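Local coordinates for DUF3829 family protein (Bacteroides vulgatus, PDB 4YJW) that is of unknown function but folds as an all-alpha bundle of long helices and is probably exported as a lipoprotein, at residues E35-A40 with P55-P60. Residues are numbered along the deposited sequence; the frame is centred on the assembly and turned at random.
Sequences ENEIKA and PVVSQP
Glu37 lays the end of its side chain alongside one methyl of Val57, CG1, which rests 3.7 Å from CD of the glutamate and nearly as close to its CG. The two side chains pass each other in opposite directions; CG, CD and OE2 of the glutamate all lie against this methyl, and the carboxylate reaches on toward the loop backbone. With CG anti to the backbone N (chi1 -178°) and an extended chain beyond it, the carboxylate is carried well clear of the helix. There a water donates to both sides of the gap, lying 2.8 Å from Glu37 OE2 and 2.7 Å from Ser58 O, and takes the place of a direct bond between the segments. The other oxygen, OE1, is hydrogen-bonded to Tyr100 OH and also comes to 4.1 Å from CD of the Pro60 ring. One carboxylate thus ties helix 35-44 to the loop through a water on OE2 and to helix 79-111 through the tyrosine on OE1. Cut back to an alanine, this position would probably leave the bridging water and Tyr100 OH without the carboxylate they both bind and remove part of the cover over Val57 CG1. The contact is small and lies at the surface: the irregular 55-60 segment, in the connection to helix 64-71, runs past helix 35-44, where Val57 also touches Val41 and Tyr44, while Pro60 packs on Tyr100 of the long helix 79-111.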
loop_
_atom_site.group_PDB
_atom_site.type_symbol
_atom_site.label_atom_id
_atom_site.label_comp_id
_atom_site.label_asym_id
_atom_site.label_seq_id
_atom_site.Cartn_x
_atom_site.Cartn_y
_atom_site.Cartn_z
ATOM N N GLU A 35 -3.436 5.187 7.107
ATOM C CA GLU A 35 -2.810 6.513 7.147
ATOM C C GLU A 35 -2.381 6.910 8.551
ATOM O O GLU A 35 -1.286 7.456 8.705
ATOM C CB GLU A 35 -3.733 7.586 6.540
ATOM C CG GLU A 35 -4.121 7.292 5.089
ATOM C CD GLU A 35 -5.226 6.278 4.788
ATOM O OE1 GLU A 35 -5.871 5.751 5.730
ATOM O OE2 GLU A 35 -5.466 6.032 3.583
ATOM N N ASN A 36 -3.219 6.649 9.568
ATOM C CA ASN A 36 -2.859 7.044 10.938
ATOM C C ASN A 36 -1.722 6.193 11.478
ATOM O O ASN A 36 -0.846 6.730 12.179
ATOM C CB ASN A 36 -4.072 7.022 11.846
ATOM C CG ASN A 36 -4.985 8.188 11.556
ATOM O OD1 ASN A 36 -4.552 9.260 11.097
ATOM N ND2 ASN A 36 -6.250 8.016 11.823
ATOM N N GLU A 37 -1.656 4.902 11.097
ATOM C CA GLU A 37 -0.539 4.046 11.523
ATOM C C GLU A 37 0.748 4.500 10.844
ATOM O O GLU A 37 1.796 4.533 11.485
ATOM C CB GLU A 37 -0.797 2.566 11.211
ATOM C CG GLU A 37 0.332 1.668 11.703
ATOM C CD GLU A 37 -0.080 0.213 11.721
ATOM O OE1 GLU A 37 -0.122 -0.403 10.634
ATOM O OE2 GLU A 37 -0.471 -0.276 12.800
ATOM N N ILE A 38 0.659 4.867 9.546
ATOM C CA ILE A 38 1.828 5.362 8.790
ATOM C C ILE A 38 2.376 6.616 9.491
ATOM O O ILE A 38 3.595 6.723 9.721
ATOM C CB ILE A 38 1.429 5.617 7.308
ATOM C CG1 ILE A 38 1.166 4.253 6.605
ATOM C CG2 ILE A 38 2.528 6.406 6.568
ATOM C CD1 ILE A 38 0.314 4.336 5.328
ATOM N N LYS A 39 1.487 7.577 9.814
ATOM C CA LYS A 39 1.900 8.781 10.547
ATOM C C LYS A 39 2.535 8.437 11.895
ATOM O O LYS A 39 3.498 9.117 12.299
ATOM C CB LYS A 39 0.696 9.719 10.790
ATOM C CG LYS A 39 0.175 10.417 9.545
ATOM C CD LYS A 39 -1.033 11.278 9.958
ATOM C CE LYS A 39 -2.035 11.519 8.867
ATOM N NZ LYS A 39 -3.263 12.175 9.401
ATOM N N ALA A 40 1.978 7.428 12.623
ATOM C CA ALA A 40 2.531 7.031 13.937
ATOM C C ALA A 40 3.945 6.436 13.786
ATOM O O ALA A 40 4.831 6.745 14.583
ATOM C CB ALA A 40 1.603 6.037 14.640
ATOM N N PRO A 55 8.013 1.207 19.831
ATOM C CA PRO A 55 7.188 -0.001 19.911
ATOM C C PRO A 55 7.263 -0.856 18.652
ATOM O O PRO A 55 7.646 -0.373 17.592
ATOM C CB PRO A 55 5.780 0.561 20.108
ATOM C CG PRO A 55 5.788 1.855 19.340
ATOM C CD PRO A 55 7.229 2.374 19.349
ATOM N N VAL A 56 6.845 -2.116 18.758
ATOM C CA VAL A 56 6.751 -2.978 17.572
ATOM C C VAL A 56 5.510 -2.514 16.794
ATOM O O VAL A 56 4.450 -2.297 17.394
ATOM C CB VAL A 56 6.645 -4.482 17.959
ATOM C CG1 VAL A 56 6.248 -5.349 16.754
ATOM C CG2 VAL A 56 7.951 -4.974 18.569
ATOM N N VAL A 57 5.637 -2.364 15.480
ATOM C CA VAL A 57 4.489 -2.004 14.623
ATOM C C VAL A 57 4.481 -3.020 13.494
ATOM O O VAL A 57 5.308 -2.925 12.602
ATOM C CB VAL A 57 4.503 -0.538 14.111
ATOM C CG1 VAL A 57 3.234 -0.290 13.299
ATOM C CG2 VAL A 57 4.563 0.443 15.304
ATOM N N SER A 58 3.571 -3.984 13.556
ATOM C CA SER A 58 3.503 -5.073 12.575
ATOM C C SER A 58 2.873 -4.643 11.261
ATOM O O SER A 58 1.958 -3.818 11.250
ATOM C CB SER A 58 2.714 -6.248 13.150
ATOM O OG SER A 58 3.277 -6.693 14.373
ATOM N N GLN A 59 3.351 -5.231 10.143
ATOM C CA GLN A 59 2.765 -4.951 8.836
ATOM C C GLN A 59 1.355 -5.525 8.799
ATOM O O GLN A 59 1.201 -6.677 9.191
ATOM C CB GLN A 59 3.607 -5.638 7.746
ATOM C CG GLN A 59 3.136 -5.353 6.331
ATOM C CD GLN A 59 3.928 -6.167 5.347
ATOM O OE1 GLN A 59 5.125 -6.380 5.505
ATOM N NE2 GLN A 59 3.255 -6.697 4.355
ATOM N N PRO A 60 0.338 -4.789 8.318
ATOM C CA PRO A 60 -1.004 -5.398 8.190
ATOM C C PRO A 60 -0.963 -6.542 7.177
ATOM O O PRO A 60 -0.241 -6.441 6.195
ATOM C CB PRO A 60 -1.890 -4.227 7.717
ATOM C CG PRO A 60 -0.972 -3.218 7.175
ATOM C CD PRO A 60 0.359 -3.394 7.840
HETATM O O HOH W 1 -0.046 -2.996 12.850
#